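Local coordinates for protein 2-oxoglutarate-dependent dioxygenase tropC (Talaromyces stipitatus, PDB 6XJJ) that acts as a non-haem iron, 2-oxoglutarate-dependent dioxygenase in the biosynthesis of fungal tropolones, at residues 185-196 with 246-254. Numbering follows the deposited sequence.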
ATOM      1  N   MET A 185       6.867   0.984  -7.966  1.00 61.30           N
ATOM      2  CA  MET A 185       5.586   0.523  -7.441  1.00 65.55           C
ATOM      3  C   MET A 185       4.502   0.547  -8.513  1.00 62.53           C
ATOM      4  O   MET A 185       3.776  -0.439  -8.685  1.00 72.05           O
ATOM      5  CB  MET A 185       5.136   1.365  -6.252  1.00 64.84           C
ATOM      6  CG  MET A 185       5.981   1.305  -4.981  1.00 60.07           C
ATOM      7  SD  MET A 185       6.469  -0.367  -4.529  1.00 75.44           S
ATOM      8  CE  MET A 185       4.909  -1.185  -4.568  1.00 68.18           C
ATOM      9  N   LEU A 186       4.359   1.664  -9.234  1.00 61.28           N
ATOM     10  CA  LEU A 186       3.387   1.705 -10.324  1.00 59.47           C
ATOM     11  C   LEU A 186       3.573   0.533 -11.279  1.00 66.28           C
ATOM     12  O   LEU A 186       2.592  -0.063 -11.743  1.00 68.34           O
ATOM     13  CB  LEU A 186       3.483   3.027 -11.087  1.00 63.72           C
ATOM     14  CG  LEU A 186       2.624   3.081 -12.359  1.00 73.81           C
ATOM     15  CD1 LEU A 186       1.172   2.802 -12.054  1.00 58.26           C
ATOM     16  CD2 LEU A 186       2.753   4.429 -13.042  1.00 70.59           C
ATOM     17  N   ASP A 187       4.821   0.183 -11.588  1.00 66.52           N
ATOM     18  CA  ASP A 187       5.045  -0.926 -12.505  1.00 67.61           C
ATOM     19  C   ASP A 187       4.589  -2.242 -11.895  1.00 64.68           C
ATOM     20  O   ASP A 187       3.954  -3.064 -12.568  1.00 70.56           O
ATOM     21  CB  ASP A 187       6.516  -1.020 -12.883  1.00 76.69           C
ATOM     22  CG  ASP A 187       6.774  -2.137 -13.859  1.00 74.71           C
ATOM     23  OD1 ASP A 187       6.333  -2.022 -15.021  1.00 98.28           O
ATOM     24  OD2 ASP A 187       7.373  -3.151 -13.448  1.00 83.55           O
ATOM     25  N   LEU A 188       4.929  -2.469 -10.628  1.00 64.56           N
ATOM     26  CA  LEU A 188       4.532  -3.705  -9.965  1.00 62.71           C
ATOM     27  C   LEU A 188       3.018  -3.812  -9.837  1.00 73.17           C
ATOM     28  O   LEU A 188       2.454  -4.898 -10.023  1.00 64.86           O
ATOM     29  CB  LEU A 188       5.201  -3.792  -8.594  1.00 61.63           C
ATOM     30  CG  LEU A 188       4.791  -4.955  -7.687  1.00 69.88           C
ATOM     31  CD1 LEU A 188       5.051  -6.289  -8.348  1.00 62.21           C
ATOM     32  CD2 LEU A 188       5.552  -4.870  -6.377  1.00 65.52           C
ATOM     33  N   VAL A 189       2.333  -2.705  -9.531  1.00 64.54           N
ATOM     34  CA  VAL A 189       0.897  -2.804  -9.307  1.00 69.77           C
ATOM     35  C   VAL A 189       0.187  -3.043 -10.628  1.00 68.85           C
ATOM     36  O   VAL A 189      -0.890  -3.648 -10.663  1.00 61.76           O
ATOM     37  CB  VAL A 189       0.353  -1.551  -8.591  1.00 67.97           C
ATOM     38  CG1 VAL A 189       0.235  -0.377  -9.537  1.00 72.94           C
ATOM     39  CG2 VAL A 189      -0.970  -1.855  -7.936  1.00 70.95           C
ATOM     40  N   SER A 190       0.772  -2.578 -11.737  1.00 65.74           N
ATOM     41  CA  SER A 190       0.207  -2.870 -13.049  1.00 65.67           C
ATOM     42  C   SER A 190       0.322  -4.354 -13.369  1.00 62.28           C
ATOM     43  O   SER A 190      -0.593  -4.946 -13.957  1.00 59.72           O
ATOM     44  CB  SER A 190       0.909  -2.040 -14.118  1.00 68.89           C
ATOM     45  OG  SER A 190       0.726  -0.656 -13.887  1.00 68.67           O
ATOM     46  N   THR A 191       1.445  -4.968 -12.990  1.00 61.13           N
ATOM     47  CA  THR A 191       1.586  -6.415 -13.108  1.00 66.42           C
ATOM     48  C   THR A 191       0.535  -7.132 -12.264  1.00 70.87           C
ATOM     49  O   THR A 191      -0.152  -8.044 -12.740  1.00 63.91           O
ATOM     50  CB  THR A 191       2.996  -6.832 -12.677  1.00 60.33           C
ATOM     51  OG1 THR A 191       3.967  -6.161 -13.486  1.00 69.02           O
ATOM     52  CG2 THR A 191       3.183  -8.340 -12.800  1.00 62.10           C
ATOM     53  N   ILE A 192       0.400  -6.722 -11.000  1.00 61.74           N
ATOM     54  CA  ILE A 192      -0.571  -7.341 -10.102  1.00 64.57           C
ATOM     55  C   ILE A 192      -1.974  -7.251 -10.684  1.00 62.52           C
ATOM     56  O   ILE A 192      -2.738  -8.222 -10.647  1.00 57.62           O
ATOM     57  CB  ILE A 192      -0.484  -6.685  -8.709  1.00 69.02           C
ATOM     58  CG1 ILE A 192       0.869  -7.010  -8.068  1.00 72.22           C
ATOM     59  CG2 ILE A 192      -1.610  -7.174  -7.798  1.00 63.04           C
ATOM     60  CD1 ILE A 192       1.211  -6.183  -6.850  1.00 75.45           C
ATOM     61  N   VAL A 193      -2.337  -6.091 -11.229  1.00 68.55           N
ATOM     62  CA  VAL A 193      -3.674  -5.920 -11.789  1.00 65.64           C
ATOM     63  C   VAL A 193      -3.932  -6.915 -12.910  1.00 73.44           C
ATOM     64  O   VAL A 193      -5.011  -7.515 -12.984  1.00 63.69           O
ATOM     65  CB  VAL A 193      -3.869  -4.470 -12.259  1.00 70.88           C
ATOM     66  CG1 VAL A 193      -5.118  -4.352 -13.110  1.00 62.16           C
ATOM     67  CG2 VAL A 193      -3.980  -3.552 -11.045  1.00 67.44           C
ATOM     68  N   ARG A 194      -2.961  -7.102 -13.807  1.00 71.12           N
ATOM     69  CA  ARG A 194      -3.193  -7.983 -14.946  1.00 66.85           C
ATOM     70  C   ARG A 194      -3.293  -9.437 -14.514  1.00 63.99           C
ATOM     71  O   ARG A 194      -3.998 -10.224 -15.156  1.00 64.84           O
ATOM     72  CB  ARG A 194      -2.079  -7.820 -15.976  1.00 69.45           C
ATOM     73  CG  ARG A 194      -1.940  -6.411 -16.502  1.00 77.15           C
ATOM     74  CD  ARG A 194      -0.912  -6.304 -17.611  1.00 63.71           C
ATOM     75  NE  ARG A 194      -0.591  -4.905 -17.872  1.00 67.72           N
ATOM     76  CZ  ARG A 194       0.458  -4.260 -17.362  1.00 86.67           C
ATOM     77  NH1 ARG A 194       1.353  -4.897 -16.614  1.00 71.83           N
ATOM     78  NH2 ARG A 194       0.639  -2.977 -17.644  1.00 81.73           N
ATOM     79  N   ILE A 195      -2.579  -9.817 -13.453  1.00 64.28           N
ATOM     80  CA  ILE A 195      -2.717 -11.161 -12.901  1.00 68.39           C
ATOM     81  C   ILE A 195      -4.111 -11.344 -12.308  1.00 79.19           C
ATOM     82  O   ILE A 195      -4.764 -12.373 -12.521  1.00 80.61           O
ATOM     83  CB  ILE A 195      -1.612 -11.425 -11.861  1.00 72.55           C
ATOM     84  CG1 ILE A 195      -0.237 -11.429 -12.534  1.00 63.99           C
ATOM     85  CG2 ILE A 195      -1.848 -12.753 -11.157  1.00 77.59           C
ATOM     86  CD1 ILE A 195       0.938 -11.441 -11.557  1.00 58.80           C
ATOM     87  N   LEU A 196      -4.588 -10.345 -11.558  1.00 65.58           N
ATOM     88  CA  LEU A 196      -5.953 -10.377 -11.036  1.00 70.80           C
ATOM     89  C   LEU A 196      -6.970 -10.473 -12.169  1.00 72.57           C
ATOM     90  O   LEU A 196      -7.901 -11.287 -12.117  1.00 72.62           O
ATOM     91  CB  LEU A 196      -6.208  -9.133 -10.179  1.00 63.97           C
ATOM     92  CG  LEU A 196      -5.414  -9.056  -8.869  1.00 63.94           C
ATOM     93  CD1 LEU A 196      -5.514  -7.684  -8.219  1.00 60.02           C
ATOM     94  CD2 LEU A 196      -5.888 -10.120  -7.891  1.00 62.78           C
ATOM     95  N   PHE A 246      -9.669   1.332   1.210  1.00 73.60           N
ATOM     96  CA  PHE A 246     -10.825   1.634   0.371  1.00 76.77           C
ATOM     97  C   PHE A 246     -10.559   1.346  -1.106  1.00 74.19           C
ATOM     98  O   PHE A 246     -11.499   1.051  -1.852  1.00 65.67           O
ATOM     99  CB  PHE A 246     -11.242   3.099   0.536  1.00 85.20           C
ATOM    100  CG  PHE A 246     -12.593   3.426  -0.071  1.00121.95           C
ATOM    101  CD1 PHE A 246     -13.752   3.199   0.656  1.00140.22           C
ATOM    102  CD2 PHE A 246     -12.709   3.946  -1.356  1.00132.83           C
ATOM    103  CE1 PHE A 246     -14.998   3.489   0.125  1.00145.24           C
ATOM    104  CE2 PHE A 246     -13.962   4.237  -1.894  1.00132.77           C
ATOM    105  CZ  PHE A 246     -15.104   4.006  -1.149  1.00140.73           C
ATOM    106  N   GLY A 247      -9.300   1.415  -1.544  1.00 77.91           N
ATOM    107  CA  GLY A 247      -8.973   1.352  -2.958  1.00 69.35           C
ATOM    108  C   GLY A 247      -9.072  -0.015  -3.606  1.00 72.35           C
ATOM    109  O   GLY A 247      -9.964  -0.812  -3.298  1.00 72.88           O
ATOM    110  N   CYS A 248      -8.151  -0.286  -4.533  1.00 87.47           N
ATOM    111  CA  CYS A 248      -8.122  -1.540  -5.271  1.00 70.84           C
ATOM    112  C   CYS A 248      -7.010  -2.463  -4.790  1.00 69.11           C
ATOM    113  O   CYS A 248      -7.287  -3.570  -4.314  1.00 67.58           O
ATOM    114  CB  CYS A 248      -7.963  -1.246  -6.770  1.00 73.90           C
ATOM    115  SG  CYS A 248      -9.318  -0.289  -7.517  1.00 75.47           S
ATOM    116  N   VAL A 249      -5.752  -2.034  -4.901  1.00 65.29           N
ATOM    117  CA  VAL A 249      -4.599  -2.848  -4.536  1.00 59.67           C
ATOM    118  C   VAL A 249      -3.691  -2.005  -3.650  1.00 66.59           C
ATOM    119  O   VAL A 249      -3.534  -0.802  -3.879  1.00 62.14           O
ATOM    120  CB  VAL A 249      -3.840  -3.353  -5.784  1.00 73.07           C
ATOM    121  CG1 VAL A 249      -2.608  -4.175  -5.382  1.00 71.09           C
ATOM    122  CG2 VAL A 249      -4.777  -4.163  -6.684  1.00 65.36           C
ATOM    123  N   SER A 250      -3.125  -2.628  -2.615  1.00 71.05           N
ATOM    124  CA  SER A 250      -2.137  -1.978  -1.765  1.00 64.87           C
ATOM    125  C   SER A 250      -0.889  -2.848  -1.727  1.00 67.82           C
ATOM    126  O   SER A 250      -0.984  -4.079  -1.700  1.00 64.53           O
ATOM    127  CB  SER A 250      -2.660  -1.745  -0.343  1.00 66.82           C
ATOM    128  OG  SER A 250      -3.823  -0.928  -0.343  1.00 89.15           O
ATOM    129  N   ILE A 251       0.274  -2.202  -1.726  1.00 56.55           N
ATOM    130  CA  ILE A 251       1.560  -2.894  -1.741  1.00 57.26           C
ATOM    131  C   ILE A 251       2.400  -2.306  -0.618  1.00 59.98           C
ATOM    132  O   ILE A 251       2.718  -1.109  -0.638  1.00 62.20           O
ATOM    133  CB  ILE A 251       2.302  -2.742  -3.079  1.00 60.81           C
ATOM    134  CG1 ILE A 251       1.394  -3.111  -4.251  1.00 69.14           C
ATOM    135  CG2 ILE A 251       3.523  -3.654  -3.066  1.00 63.57           C
ATOM    136  CD1 ILE A 251       1.982  -2.794  -5.609  1.00 63.80           C
ATOM    137  N   LEU A 252       2.784  -3.143   0.340  1.00 57.49           N
ATOM    138  CA  LEU A 252       3.436  -2.694   1.558  1.00 68.56           C
ATOM    139  C   LEU A 252       4.850  -3.252   1.608  1.00 67.71           C
ATOM    140  O   LEU A 252       5.080  -4.413   1.257  1.00 61.81           O
ATOM    141  CB  LEU A 252       2.656  -3.162   2.797  1.00 80.81           C
ATOM    142  CG  LEU A 252       3.138  -2.802   4.204  1.00 64.22           C
ATOM    143  CD1 LEU A 252       2.874  -1.333   4.515  1.00 67.73           C
ATOM    144  CD2 LEU A 252       2.489  -3.723   5.234  1.00 77.06           C
ATOM    145  N   LEU A 253       5.790  -2.423   2.049  1.00 73.06           N
ATOM    146  CA  LEU A 253       7.163  -2.842   2.299  1.00 67.25           C
ATOM    147  C   LEU A 253       7.426  -2.755   3.795  1.00 77.06           C
ATOM    148  O   LEU A 253       7.446  -1.654   4.355  1.00 73.42           O
ATOM    149  CB  LEU A 253       8.151  -1.964   1.531  1.00 74.22           C
ATOM    150  CG  LEU A 253       9.642  -2.198   1.802  1.00 72.97           C
ATOM    151  CD1 LEU A 253      10.068  -3.599   1.389  1.00 82.40           C
ATOM    152  CD2 LEU A 253      10.488  -1.147   1.100  1.00 76.04           C
ATOM    153  N   GLN A 254       7.634  -3.900   4.437  1.00 82.73           N
ATOM    154  CA  GLN A 254       7.926  -3.897   5.858  1.00 78.54           C
ATOM    155  C   GLN A 254       9.436  -3.906   6.056  1.00 74.45           C
ATOM    156  O   GLN A 254      10.214  -4.059   5.111  1.00 91.88           O
ATOM    157  CB  GLN A 254       7.306  -5.100   6.558  1.00 83.74           C
ATOM    158  CG  GLN A 254       5.905  -5.409   6.178  1.00 80.00           C
ATOM    159  CD  GLN A 254       5.349  -6.452   7.083  1.00 95.07           C
ATOM    160  OE1 GLN A 254       5.935  -6.734   8.122  1.00125.98           O
ATOM    161  NE2 GLN A 254       4.387  -7.204   6.586  1.00 98.27           N
TER
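I251 and V249, alternate residues of strand 249-253 that face the helix, pack against M185, V189, I192 and L196 of helix 171-204, where the long helix backs the major sheet of the double-stranded beta-helix (jelly-roll) fold of the Fe(II)/2-oxoglutarate dioxygenases. Segment 185-196 and strand 249-253 run closer to antiparallel than parallel, at 131°, and their axes come within 9.6 Å. I251 buries most. Its CD1 pushes in among the helix side chains, lying against V189 CB at 3.6 Å and meeting I192 CD1 nearly end on at 3.7 Å. The CG2 branch, anti to the backbone N, meets the M185 methyl, which also lies close to CB and CD1; bends at chi2 and chi3 (-44° and -51°) curl the methionine chain and bring CE tip to tip with the isoleucine. V249 splits its two methyls along the helix: CG1 lies beside V189 CG2 at 3.8 Å and near I192 CG2, while V249 CG2 reaches L196 CD1. The contact is wholly apolar. Strand 311-318 adds L318 against V189 and V193, and V249 with C248 forms a classic beta bulge opposite L318. On the strand's other face, S250 hydrogen-bonds through OG to OD2 of the iron ligand D245.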